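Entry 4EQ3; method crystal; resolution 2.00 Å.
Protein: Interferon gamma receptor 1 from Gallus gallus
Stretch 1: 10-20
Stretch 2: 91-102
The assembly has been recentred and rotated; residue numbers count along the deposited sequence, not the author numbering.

Stretch 1 10-20: AVPSPTGTSVK
Stretch 2 91-102: QQSQYVETDEFV

The two stretches run side by side in nearly the same direction: the vector from CA of Val-11 to CA of Val-19 lies 17° from that joining CA of Gln-91 and CA of Phe-101. Register is fixed at two points, where CA of Ser-13 lies 5.1 Å from CA of Ser-93 and CA of Thr-17 lies 6.1 Å from CA of Thr-98. Stretch 2 has strand at 91-92 and 96-97, though not every strand end is sharply defined. No hydrogen bond crosses directly between the stretches; the 600 Å² buried, both sides summed, comes from van der Waals packing, and one water bridges them separately.

After a poorly ordered Ala-10 (psi -124), Val-11 is extended (-99/94, chi1 t at 162°), its CA-to-CB bond pointing toward stretch 2. Its CG2 lies 3.6 Å from CB of Gln-91 (-116/148, chi1 m at -83°, chi2 t), and its CG1 lies 3.9 Å from CB of Ser-93 (-92/176). The backbone closes in as well: O of Val-11 comes within 3.1 Å of CB of Ser-93, a carbon that offers no polar hydrogen, so this is close packing. Pro-12 (-62/162, C-gamma endo) turns its CA-to-CB bond away, yet its O still reaches 3.3 Å from the same CB of Ser-93.

The CA-to-CB bond of Ser-13 (-89/157, chi1 p at 77°) points toward stretch 2, and its CA is 3.5 Å from OG of Ser-93. Each serine hydroxyl nevertheless donates within its own stretch, to the carbonyl of the residue that follows it: OG of Ser-13 to O of Pro-14 at 3.1 Å, and OG of Ser-93 (chi1 p, 75°), also bonded elsewhere in the structure, to O of Gln-94 at 2.9 Å. The CA-to-CB bond of Pro-14 (-52/167, C-gamma exo) points sideways, but its CB meets CG1 of Val-96 at 4.0 Å in an apolar contact. Val-96 is extended at -119/136, with chi1 p (53°).

The CA-to-CB bond of Thr-15 (-143/165, chi1 t) points away. At Gly-16 the chain turns a corner with phi/psi 57/42, a positive phi that by itself favours glycine, and the residue makes no contact with stretch 2.

Beyond the corner, the CA-to-CB bond of Thr-17 (-60/141, chi1 p at 67°) points toward stretch 2. Its CG2 lies 4.1 Å from CG1 of Val-96, and its CB 4.0 Å from CG2 of Thr-98. OG1 of Thr-17 is 3.0 Å from a water O that accepts a hydrogen bond from N of Asp-99 at 2.9 Å; this water links the stretches where no direct bond does. OG1 of Thr-98 (-84/168, chi1 p at 62°) donates to O of Asp-99 at 3.0 Å and is also bonded elsewhere in the structure.

From here the CA-to-CB bonds of stretch 1 alternate, as in a strand: away at Ser-18 (-153/126, chi1 t), toward stretch 2 at Val-19 (-101/120, chi1 t at 180°), away at Lys-20 (-114/122, chi1 m). Val-19 sets CG2 4.1 Å from CG2 of Thr-98 and CG1 3.7 Å from CD1 of Phe-101, approaching that ring obliquely. Phe-101 (-125/126, chi1 t at 174°, chi2 87°) is buried, and this apolar contact ends the packing.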

# COMPACT_ATOMS: atom_id res chain seq x y z
N ALA A 10 -31.90 -20.22 0.33
CA ALA A 10 -32.50 -19.32 1.30
C ALA A 10 -31.90 -17.94 1.13
O ALA A 10 -31.94 -17.41 0.05
CB ALA A 10 -32.27 -19.80 2.65
N VAL A 11 -31.33 -17.39 2.19
CA VAL A 11 -30.59 -16.13 2.12
C VAL A 11 -29.14 -16.50 2.06
O VAL A 11 -28.50 -16.73 3.05
CB VAL A 11 -30.85 -15.22 3.33
CG1 VAL A 11 -29.77 -14.15 3.46
CG2 VAL A 11 -32.22 -14.63 3.26
N PRO A 12 -28.66 -16.59 0.85
CA PRO A 12 -27.31 -17.04 0.56
C PRO A 12 -26.30 -16.12 1.18
O PRO A 12 -26.65 -15.04 1.53
CB PRO A 12 -27.28 -16.97 -0.95
CG PRO A 12 -28.18 -15.92 -1.29
CD PRO A 12 -29.29 -15.99 -0.33
N SER A 13 -25.07 -16.58 1.32
CA SER A 13 -24.00 -15.81 1.93
C SER A 13 -23.30 -14.98 0.87
O SER A 13 -23.34 -15.33 -0.31
CB SER A 13 -22.99 -16.73 2.60
OG SER A 13 -22.15 -17.34 1.63
N PRO A 14 -22.65 -13.89 1.28
CA PRO A 14 -21.87 -13.12 0.31
C PRO A 14 -20.90 -14.02 -0.46
O PRO A 14 -20.65 -15.18 -0.09
CB PRO A 14 -21.10 -12.13 1.19
CG PRO A 14 -21.95 -11.98 2.42
CD PRO A 14 -22.55 -13.34 2.64
N THR A 15 -20.34 -13.48 -1.54
CA THR A 15 -19.50 -14.27 -2.41
C THR A 15 -18.33 -13.44 -2.94
O THR A 15 -18.33 -12.22 -2.83
CB THR A 15 -20.32 -14.84 -3.58
OG1 THR A 15 -19.69 -16.02 -4.08
CG2 THR A 15 -20.47 -13.82 -4.68
N GLY A 16 -17.34 -14.13 -3.49
CA GLY A 16 -16.20 -13.49 -4.12
C GLY A 16 -15.45 -12.55 -3.20
O GLY A 16 -15.05 -11.45 -3.61
N THR A 17 -15.25 -12.97 -1.95
CA THR A 17 -14.56 -12.12 -0.99
C THR A 17 -13.16 -11.82 -1.49
O THR A 17 -12.50 -12.69 -2.07
CB THR A 17 -14.48 -12.77 0.41
OG1 THR A 17 -13.63 -13.93 0.37
CG2 THR A 17 -15.87 -13.15 0.88
N SER A 18 -12.72 -10.59 -1.28
CA SER A 18 -11.38 -10.20 -1.68
C SER A 18 -10.86 -9.06 -0.81
O SER A 18 -11.50 -8.01 -0.69
CB SER A 18 -11.36 -9.79 -3.15
OG SER A 18 -10.07 -9.35 -3.52
N VAL A 19 -9.69 -9.27 -0.22
CA VAL A 19 -9.05 -8.21 0.54
C VAL A 19 -7.97 -7.61 -0.36
O VAL A 19 -7.07 -8.32 -0.82
CB VAL A 19 -8.41 -8.71 1.85
CG1 VAL A 19 -7.75 -7.54 2.58
CG2 VAL A 19 -9.45 -9.38 2.75
N LYS A 20 -8.09 -6.32 -0.65
CA LYS A 20 -7.12 -5.61 -1.47
C LYS A 20 -6.42 -4.57 -0.62
O LYS A 20 -7.06 -3.68 -0.07
CB LYS A 20 -7.82 -4.93 -2.64
CG LYS A 20 -8.61 -5.88 -3.49
CD LYS A 20 -7.69 -6.83 -4.24
CE LYS A 20 -6.94 -6.11 -5.34
NZ LYS A 20 -6.53 -7.06 -6.40
N GLN A 91 -34.23 -12.24 7.65
CA GLN A 91 -33.41 -13.40 7.53
C GLN A 91 -31.91 -13.03 7.44
O GLN A 91 -31.57 -11.98 6.96
CB GLN A 91 -33.91 -14.28 6.39
CG GLN A 91 -35.07 -15.23 6.82
CD GLN A 91 -35.56 -16.11 5.68
OE1 GLN A 91 -35.01 -17.19 5.42
NE2 GLN A 91 -36.59 -15.67 5.01
N GLN A 92 -31.06 -13.90 7.95
CA GLN A 92 -29.61 -13.74 7.93
C GLN A 92 -28.95 -14.92 7.24
O GLN A 92 -29.46 -16.05 7.30
CB GLN A 92 -29.05 -13.65 9.34
CG GLN A 92 -29.38 -12.39 10.09
CD GLN A 92 -28.56 -12.28 11.36
OE1 GLN A 92 -27.68 -13.10 11.62
NE2 GLN A 92 -28.83 -11.24 12.15
N SER A 93 -27.82 -14.69 6.59
CA SER A 93 -27.02 -15.80 6.10
C SER A 93 -26.00 -16.16 7.17
O SER A 93 -25.90 -15.49 8.21
CB SER A 93 -26.32 -15.46 4.79
OG SER A 93 -25.22 -14.59 5.02
N GLN A 94 -25.24 -17.21 6.93
CA GLN A 94 -24.11 -17.53 7.79
C GLN A 94 -22.96 -16.66 7.30
O GLN A 94 -23.05 -16.05 6.23
CB GLN A 94 -23.75 -19.01 7.69
CG GLN A 94 -24.91 -19.96 7.93
CD GLN A 94 -25.37 -20.01 9.39
OE1 GLN A 94 -24.99 -19.17 10.22
NE2 GLN A 94 -26.20 -21.00 9.72
N TYR A 95 -21.88 -16.62 8.07
CA TYR A 95 -20.72 -15.83 7.70
C TYR A 95 -19.87 -16.57 6.69
O TYR A 95 -19.82 -17.79 6.70
CB TYR A 95 -19.86 -15.54 8.92
CG TYR A 95 -20.28 -14.35 9.74
CD1 TYR A 95 -20.18 -13.06 9.24
CD2 TYR A 95 -20.73 -14.52 11.04
CE1 TYR A 95 -20.55 -11.97 10.00
CE2 TYR A 95 -21.10 -13.44 11.81
CZ TYR A 95 -21.00 -12.17 11.29
OH TYR A 95 -21.37 -11.10 12.06
N VAL A 96 -19.21 -15.82 5.82
CA VAL A 96 -18.22 -16.41 4.93
C VAL A 96 -16.90 -15.74 5.26
O VAL A 96 -16.85 -14.51 5.44
CB VAL A 96 -18.58 -16.21 3.44
CG1 VAL A 96 -18.84 -14.75 3.17
CG2 VAL A 96 -17.47 -16.76 2.55
N GLU A 97 -15.85 -16.55 5.36
CA GLU A 97 -14.55 -16.10 5.84
C GLU A 97 -13.58 -15.82 4.70
O GLU A 97 -13.61 -16.50 3.67
CB GLU A 97 -13.98 -17.17 6.77
CG GLU A 97 -12.77 -16.75 7.57
CD GLU A 97 -12.43 -17.76 8.67
OE1 GLU A 97 -11.73 -18.75 8.38
OE2 GLU A 97 -12.89 -17.56 9.82
N THR A 98 -12.70 -14.84 4.87
CA THR A 98 -11.68 -14.57 3.86
C THR A 98 -10.47 -15.49 4.04
O THR A 98 -10.33 -16.17 5.07
CB THR A 98 -11.18 -13.11 3.93
OG1 THR A 98 -10.56 -12.87 5.20
CG2 THR A 98 -12.31 -12.11 3.72
N ASP A 99 -9.60 -15.50 3.03
CA ASP A 99 -8.27 -16.08 3.19
C ASP A 99 -7.56 -15.37 4.33
O ASP A 99 -7.91 -14.24 4.69
CB ASP A 99 -7.43 -15.89 1.92
CG ASP A 99 -7.97 -16.66 0.72
OD1 ASP A 99 -8.71 -17.66 0.92
OD2 ASP A 99 -7.65 -16.26 -0.42
N GLU A 100 -6.57 -16.04 4.91
CA GLU A 100 -5.70 -15.42 5.89
C GLU A 100 -5.06 -14.18 5.28
O GLU A 100 -4.66 -14.18 4.12
CB GLU A 100 -4.60 -16.40 6.30
CG GLU A 100 -3.52 -15.80 7.19
CD GLU A 100 -2.54 -16.86 7.68
OE1 GLU A 100 -2.64 -18.02 7.24
OE2 GLU A 100 -1.67 -16.52 8.51
N PHE A 101 -4.97 -13.12 6.08
CA PHE A 101 -4.38 -11.88 5.58
C PHE A 101 -3.23 -11.44 6.47
O PHE A 101 -3.38 -11.30 7.68
CB PHE A 101 -5.42 -10.77 5.46
CG PHE A 101 -4.82 -9.42 5.08
CD1 PHE A 101 -4.63 -9.08 3.75
CD2 PHE A 101 -4.46 -8.52 6.06
CE1 PHE A 101 -4.08 -7.84 3.40
CE2 PHE A 101 -3.91 -7.28 5.72
CZ PHE A 101 -3.72 -6.94 4.40
N VAL A 102 -2.08 -11.22 5.83
CA VAL A 102 -0.90 -10.69 6.49
C VAL A 102 -0.38 -9.51 5.68
O VAL A 102 0.01 -9.67 4.53
CB VAL A 102 0.19 -11.76 6.56
CG1 VAL A 102 1.37 -11.22 7.32
CG2 VAL A 102 -0.36 -13.02 7.22
O HOH W 1 -10.65 -14.13 0.66